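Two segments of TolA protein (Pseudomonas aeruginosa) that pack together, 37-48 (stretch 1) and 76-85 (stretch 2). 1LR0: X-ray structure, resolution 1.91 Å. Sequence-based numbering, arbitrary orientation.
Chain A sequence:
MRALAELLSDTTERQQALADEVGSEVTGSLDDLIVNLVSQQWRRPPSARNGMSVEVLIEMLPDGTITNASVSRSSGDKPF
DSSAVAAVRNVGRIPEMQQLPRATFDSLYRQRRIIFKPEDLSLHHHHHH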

ATOM      1  N   LEU A  37      -2.360  -5.105   7.543  1.00 14.17           N
ATOM      2  CA  LEU A  37      -1.716  -4.602   8.798  1.00 13.20           C
ATOM      3  C   LEU A  37      -2.452  -3.408   9.361  1.00 13.17           C
ATOM      4  O   LEU A  37      -2.680  -3.304  10.588  1.00 12.07           O
ATOM      5  CB  LEU A  37      -0.235  -4.282   8.546  1.00 14.30           C
ATOM      6  CG  LEU A  37       0.631  -5.496   8.174  1.00 14.20           C
ATOM      7  CD1 LEU A  37       2.097  -4.982   7.860  1.00 15.08           C
ATOM      8  CD2 LEU A  37       0.621  -6.409   9.312  1.00 16.66           C
ATOM      9  N   VAL A  38      -2.905  -2.521   8.464  1.00 13.64           N
ATOM     10  CA  VAL A  38      -3.706  -1.354   8.842  1.00 10.71           C
ATOM     11  C   VAL A  38      -5.049  -1.839   9.370  1.00 12.95           C
ATOM     12  O   VAL A  38      -5.529  -1.360  10.354  1.00 12.89           O
ATOM     13  CB  VAL A  38      -3.888  -0.411   7.696  1.00 12.40           C
ATOM     14  CG1 VAL A  38      -4.839   0.713   8.021  1.00 12.24           C
ATOM     15  CG2 VAL A  38      -2.546   0.130   7.188  1.00 14.17           C
ATOM     16  N   SER A  39      -5.611  -2.861   8.779  1.00 12.04           N
ATOM     17  CA  SER A  39      -6.895  -3.339   9.256  1.00 12.29           C
ATOM     18  C   SER A  39      -6.764  -3.850  10.692  1.00 14.53           C
ATOM     19  O   SER A  39      -7.631  -3.670  11.535  1.00 11.66           O
ATOM     20  CB  SER A  39      -7.382  -4.508   8.357  1.00 11.72           C
ATOM     21  OG  SER A  39      -7.666  -4.075   7.023  1.00 10.67           O
ATOM     22  N   GLN A  40      -5.675  -4.531  10.985  1.00 14.66           N
ATOM     23  CA  GLN A  40      -5.486  -5.055  12.306  1.00 14.94           C
ATOM     24  C   GLN A  40      -5.345  -3.997  13.326  1.00 13.98           C
ATOM     25  O   GLN A  40      -5.825  -4.145  14.462  1.00 14.63           O
ATOM     26  CB  GLN A  40      -4.164  -5.799  12.350  1.00 16.40           C
ATOM     27  CG  GLN A  40      -4.268  -7.205  11.966  1.00 22.82           C
ATOM     28  CD  GLN A  40      -2.920  -7.742  11.493  1.00 33.80           C
ATOM     29  OE1 GLN A  40      -2.922  -8.544  10.566  1.00 40.42           O
ATOM     30  NE2 GLN A  40      -1.801  -7.327  12.135  1.00 31.50           N
ATOM     31  N   GLN A  41      -4.750  -2.903  12.939  1.00 12.06           N
ATOM     32  CA  GLN A  41      -4.683  -1.811  13.865  1.00 11.76           C
ATOM     33  C   GLN A  41      -5.932  -0.902  14.037  1.00 14.16           C
ATOM     34  O   GLN A  41      -6.089  -0.147  15.007  1.00 14.46           O
ATOM     35  CB  GLN A  41      -3.611  -0.848  13.512  1.00 12.00           C
ATOM     36  CG  GLN A  41      -2.213  -1.506  13.575  1.00 15.89           C
ATOM     37  CD  GLN A  41      -1.730  -1.779  15.056  1.00 18.65           C
ATOM     38  OE1 GLN A  41      -2.149  -1.115  15.987  1.00 16.04           O
ATOM     39  NE2 GLN A  41      -0.889  -2.732  15.224  1.00 21.30           N
ATOM     40  N   TRP A  42      -6.801  -0.968  13.064  1.00 11.77           N
ATOM     41  CA  TRP A  42      -7.893  -0.010  12.987  1.00 11.74           C
ATOM     42  C   TRP A  42      -8.863  -0.109  14.152  1.00 14.31           C
ATOM     43  O   TRP A  42      -9.348  -1.182  14.521  1.00 12.55           O
ATOM     44  CB  TRP A  42      -8.643  -0.268  11.656  1.00 12.35           C
ATOM     45  CG  TRP A  42      -9.739   0.680  11.319  1.00 10.48           C
ATOM     46  CD1 TRP A  42      -9.627   2.045  11.134  1.00 13.62           C
ATOM     47  CD2 TRP A  42     -11.098   0.341  10.975  1.00  9.71           C
ATOM     48  NE1 TRP A  42     -10.848   2.559  10.788  1.00 10.52           N
ATOM     49  CE2 TRP A  42     -11.759   1.545  10.670  1.00 11.03           C
ATOM     50  CE3 TRP A  42     -11.824  -0.857  10.930  1.00 11.89           C
ATOM     51  CZ2 TRP A  42     -13.084   1.586  10.218  1.00  9.43           C
ATOM     52  CZ3 TRP A  42     -13.157  -0.819  10.527  1.00  9.82           C
ATOM     53  CH2 TRP A  42     -13.764   0.393  10.195  1.00  8.53           C
ATOM     54  N   ARG A  43      -9.211   1.050  14.647  1.00 13.42           N
ATOM     55  CA  ARG A  43     -10.211   1.185  15.727  1.00 16.91           C
ATOM     56  C   ARG A  43     -11.356   1.963  15.106  1.00 16.42           C
ATOM     57  O   ARG A  43     -11.245   3.176  14.785  1.00 14.34           O
ATOM     58  CB  ARG A  43      -9.589   1.988  16.894  1.00 17.97           C
ATOM     59  CG  ARG A  43      -8.343   1.260  17.367  1.00 28.45           C
ATOM     60  CD  ARG A  43      -7.787   1.683  18.720  1.00 47.13           C
ATOM     61  NE  ARG A  43      -7.968   0.594  19.691  1.00 64.09           N
ATOM     62  CZ  ARG A  43      -7.381  -0.624  19.611  1.00 73.58           C
ATOM     63  NH1 ARG A  43      -6.540  -0.915  18.610  1.00 75.39           N
ATOM     64  NH2 ARG A  43      -7.642  -1.552  20.544  1.00 76.51           N
ATOM     65  N   ARG A  44     -12.429   1.247  14.791  1.00 15.12           N
ATOM     66  CA  ARG A  44     -13.467   1.879  13.992  1.00 13.68           C
ATOM     67  C   ARG A  44     -14.227   2.945  14.736  1.00 13.55           C
ATOM     68  O   ARG A  44     -14.612   2.739  15.853  1.00 13.28           O
ATOM     69  CB  ARG A  44     -14.397   0.847  13.438  1.00 12.71           C
ATOM     70  CG  ARG A  44     -15.190   0.033  14.488  1.00 14.66           C
ATOM     71  CD  ARG A  44     -15.686  -1.264  13.933  1.00 15.40           C
ATOM     72  NE  ARG A  44     -14.561  -2.161  13.705  1.00 14.10           N
ATOM     73  CZ  ARG A  44     -14.617  -3.306  13.096  1.00 15.40           C
ATOM     74  NH1 ARG A  44     -15.766  -3.787  12.618  1.00 10.49           N
ATOM     75  NH2 ARG A  44     -13.512  -4.004  12.976  1.00 14.86           N
ATOM     76  N   PRO A  45     -14.489   4.094  14.123  1.00 12.04           N
ATOM     77  CA  PRO A  45     -15.327   5.103  14.777  1.00 12.50           C
ATOM     78  C   PRO A  45     -16.793   4.880  14.475  1.00 14.53           C
ATOM     79  O   PRO A  45     -17.153   4.245  13.445  1.00 13.82           O
ATOM     80  CB  PRO A  45     -14.827   6.379  14.119  1.00 12.27           C
ATOM     81  CG  PRO A  45     -14.584   5.953  12.735  1.00 11.11           C
ATOM     82  CD  PRO A  45     -14.004   4.586  12.822  1.00 11.48           C
ATOM     83  N   PRO A  46     -17.678   5.414  15.323  1.00 16.11           N
ATOM     84  CA  PRO A  46     -19.139   5.181  15.177  1.00 17.11           C
ATOM     85  C   PRO A  46     -19.667   5.641  13.853  1.00 15.12           C
ATOM     86  O   PRO A  46     -20.594   5.057  13.380  1.00 14.45           O
ATOM     87  CB  PRO A  46     -19.768   6.035  16.297  1.00 17.76           C
ATOM     88  CG  PRO A  46     -18.684   6.290  17.247  1.00 22.00           C
ATOM     89  CD  PRO A  46     -17.362   6.248  16.497  1.00 19.68           C
ATOM     90  N   SER A  47     -19.019   6.593  13.212  1.00 13.37           N
ATOM     91  CA  SER A  47     -19.554   7.122  11.960  1.00 13.97           C
ATOM     92  C   SER A  47     -19.160   6.341  10.705  1.00 12.28           C
ATOM     93  O   SER A  47     -19.641   6.629   9.640  1.00 13.78           O
ATOM     94  CB  SER A  47     -19.085   8.592  11.766  1.00 15.36           C
ATOM     95  OG  SER A  47     -17.648   8.666  11.852  1.00 14.76           O
ATOM     96  N   ALA A  48     -18.283   5.353  10.832  1.00 12.83           N
ATOM     97  CA  ALA A  48     -17.889   4.590   9.694  1.00 12.18           C
ATOM     98  C   ALA A  48     -19.031   3.893   9.045  1.00 12.37           C
ATOM     99  O   ALA A  48     -19.906   3.374   9.732  1.00 11.92           O
ATOM    100  CB  ALA A  48     -16.770   3.625  10.021  1.00 13.13           C
ATOM    101  N   GLY A  76     -14.924  12.250   3.272  1.00 13.53           N
ATOM    102  CA  GLY A  76     -16.052  13.105   3.608  1.00 18.20           C
ATOM    103  C   GLY A  76     -16.469  12.978   5.096  1.00 19.41           C
ATOM    104  O   GLY A  76     -17.327  13.731   5.584  1.00 19.93           O
ATOM    105  N   ASP A  77     -15.874  12.012   5.822  1.00 15.97           N
ATOM    106  CA  ASP A  77     -16.161  11.823   7.240  1.00 15.48           C
ATOM    107  C   ASP A  77     -14.862  11.920   7.980  1.00 14.05           C
ATOM    108  O   ASP A  77     -13.963  11.082   7.870  1.00 12.75           O
ATOM    109  CB  ASP A  77     -16.817  10.452   7.451  1.00 15.65           C
ATOM    110  CG  ASP A  77     -17.170  10.201   8.890  1.00 18.20           C
ATOM    111  OD1 ASP A  77     -18.165  10.779   9.364  1.00 20.39           O
ATOM    112  OD2 ASP A  77     -16.445   9.494   9.664  1.00 17.02           O
ATOM    113  N   LYS A  78     -14.700  12.980   8.731  1.00 15.16           N
ATOM    114  CA  LYS A  78     -13.395  13.221   9.342  1.00 17.17           C
ATOM    115  C   LYS A  78     -12.967  12.155  10.387  1.00 16.16           C
ATOM    116  O   LYS A  78     -11.852  11.803  10.456  1.00 13.50           O
ATOM    117  CB  LYS A  78     -13.406  14.626   9.925  1.00 21.46           C
ATOM    118  CG  LYS A  78     -12.110  14.989  10.638  1.00 36.58           C
ATOM    119  CD  LYS A  78     -11.966  16.511  10.861  1.00 46.88           C
ATOM    120  CE  LYS A  78     -10.846  16.845  11.861  1.00 53.27           C
ATOM    121  NZ  LYS A  78     -10.989  18.299  12.251  1.00 58.28           N
ATOM    122  N   PRO A  79     -13.869  11.625  11.214  1.00 15.75           N
ATOM    123  CA  PRO A  79     -13.456  10.566  12.117  1.00 14.72           C
ATOM    124  C   PRO A  79     -12.979   9.290  11.408  1.00 12.66           C
ATOM    125  O   PRO A  79     -12.005   8.653  11.849  1.00 10.53           O
ATOM    126  CB  PRO A  79     -14.684  10.326  12.992  1.00 15.02           C
ATOM    127  CG  PRO A  79     -15.523  11.605  12.805  1.00 18.10           C
ATOM    128  CD  PRO A  79     -15.231  12.078  11.466  1.00 18.15           C
ATOM    129  N   PHE A  80     -13.637   8.876  10.332  1.00 12.46           N
ATOM    130  CA  PHE A  80     -13.077   7.736   9.577  1.00 12.11           C
ATOM    131  C   PHE A  80     -11.745   8.061   9.007  1.00 12.07           C
ATOM    132  O   PHE A  80     -10.809   7.297   9.149  1.00 11.36           O
ATOM    133  CB  PHE A  80     -14.041   7.265   8.428  1.00 12.87           C
ATOM    134  CG  PHE A  80     -13.451   6.219   7.609  1.00 13.17           C
ATOM    135  CD1 PHE A  80     -13.372   6.365   6.215  1.00 10.19           C
ATOM    136  CD2 PHE A  80     -12.919   5.102   8.224  1.00 14.59           C
ATOM    137  CE1 PHE A  80     -12.771   5.441   5.481  1.00 11.71           C
ATOM    138  CE2 PHE A  80     -12.341   4.126   7.482  1.00 12.13           C
ATOM    139  CZ  PHE A  80     -12.229   4.290   6.053  1.00  9.14           C
ATOM    140  N   ASP A  81     -11.610   9.241   8.399  1.00 12.16           N
ATOM    141  CA  ASP A  81     -10.314   9.640   7.907  1.00 13.27           C
ATOM    142  C   ASP A  81      -9.206   9.555   8.990  1.00 13.46           C
ATOM    143  O   ASP A  81      -8.123   9.035   8.771  1.00 11.90           O
ATOM    144  CB  ASP A  81     -10.322  11.084   7.411  1.00 15.11           C
ATOM    145  CG  ASP A  81     -11.086  11.294   6.120  1.00 19.95           C
ATOM    146  OD1 ASP A  81     -11.165  12.490   5.780  1.00 15.45           O
ATOM    147  OD2 ASP A  81     -11.650  10.397   5.430  1.00 16.34           O
ATOM    148  N   SER A  82      -9.494  10.133  10.146  1.00 14.66           N
ATOM    149  CA  SER A  82      -8.521  10.156  11.208  1.00 13.56           C
ATOM    150  C   SER A  82      -8.244   8.735  11.678  1.00 14.58           C
ATOM    151  O   SER A  82      -7.092   8.403  12.002  1.00 13.56           O
ATOM    152  CB  SER A  82      -9.064  10.954  12.385  1.00 14.10           C
ATOM    153  OG  SER A  82      -9.145  12.312  12.032  1.00 18.68           O
ATOM    154  N   SER A  83      -9.255   7.890  11.704  1.00 13.35           N
ATOM    155  CA  SER A  83      -9.040   6.484  12.145  1.00 13.85           C
ATOM    156  C   SER A  83      -8.144   5.687  11.198  1.00 12.04           C
ATOM    157  O   SER A  83      -7.383   4.827  11.617  1.00 12.40           O
ATOM    158  CB  SER A  83     -10.404   5.772  12.304  1.00 12.53           C
ATOM    159  OG  SER A  83     -10.984   5.405  11.033  1.00 11.69           O
ATOM    160  N   ALA A  84      -8.209   5.991   9.916  1.00 12.34           N
ATOM    161  CA  ALA A  84      -7.290   5.380   8.984  1.00 11.61           C
ATOM    162  C   ALA A  84      -5.850   5.849   9.095  1.00 11.55           C
ATOM    163  O   ALA A  84      -4.954   5.013   9.104  1.00 10.92           O
ATOM    164  CB  ALA A  84      -7.805   5.473   7.540  1.00 12.17           C
ATOM    165  N   VAL A  85      -5.656   7.146   9.258  1.00 12.07           N
ATOM    166  CA  VAL A  85      -4.335   7.709   9.472  1.00 13.79           C
ATOM    167  C   VAL A  85      -3.724   7.127  10.763  1.00 13.25           C
ATOM    168  O   VAL A  85      -2.595   6.675  10.750  1.00 12.97           O
ATOM    169  CB  VAL A  85      -4.436   9.248   9.527  1.00 13.29           C
ATOM    170  CG1 VAL A  85      -3.179   9.927  10.112  1.00 18.89           C
ATOM    171  CG2 VAL A  85      -4.748   9.779   8.184  1.00 17.42           C
TER
HETATM  172  O   HOH W   1      -7.713   3.654  14.113  1.00 12.69           O

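The contact between these two segments of TolA is a loop-on-helix packing in which a modest apolar seam is pinned by two side-chain hydrogen bonds, and it illustrates a general principle: a polar group already engaged in holding a helix together can also serve as the anchor for a neighbouring segment. The helix of stretch 1 gives way at Trp-42, the first residue to leave helical geometry, and the chain beyond it runs extended before closing in a type I turn from Pro-45 to Ala-48, held by Ala-48 N to Pro-45 O at 3.1 Å. This loop lies along the first turns of the helix of stretch 2. The CA atoms of Arg-43 and Ser-83 are 6.5 Å apart and those of Ala-48 and Phe-80 5.8 Å, so the loop advances as the helix is followed back toward its N terminus. Together the stretches bury 374 Å².

The first anchor is Ser-83. Its hydroxyl donates to the carbonyl of the preceding turn, Ser-83 OG to Phe-80 O at 2.7 Å, which leaves the oxygen's lone pairs available. The indole of Trp-42 uses this opportunity: Trp-42 NE1 donates to Ser-83 OG at 2.9 Å, with an angle of 156° at the hydrogen and the serine oxygen near the plane of the ring. An indole N-H is a costly group to bury unpaired, and here a single serine satisfies it. Although the CA-to-CB bond of Trp-42 points sideways, its t rotamer at chi1 carries the ring to the helix. The same ring meets Phe-80, with Trp-42 CZ2 3.8 Å from Phe-80 CE2, so the polar and apolar parts of one side chain are matched within one turn of helix.

The second anchor is at the helix start. Asp-77 occupies the N-cap position, where Asp-77 OD2 accepts from Phe-80 N at 3.0 Å and so satisfies a backbone amide that has no helical carbonyl to pair with. That same carboxylate oxygen accepts a second, short bond from across the interface, Ser-47 OG to Asp-77 OD2 at 2.6 Å. One oxygen thus caps the helix and ties down the turn.

Between the anchors, prolines fill the space. Pro-45 points toward the helix and packs on Pro-79, with Pro-45 CB 4.1 Å from Pro-79 CB, while Pro-45 CD approaches Ser-83 OG to 3.6 Å. With no N-H of its own, a proline can lie against such a surface without leaving an amide donor unpaired, and Pro-79 is equally well suited to the first turn of a helix, where an amide would lack an intrahelical acceptor. Ala-48 adds a looser apolar contact, its CB 4.5 Å from Phe-80 CD2.

A water completes the polar pairing near Trp-42. It accepts from Arg-43 N at 3.1 Å and donates to Ser-83 O at 2.8 Å, linking the two backbones where they do not bond directly.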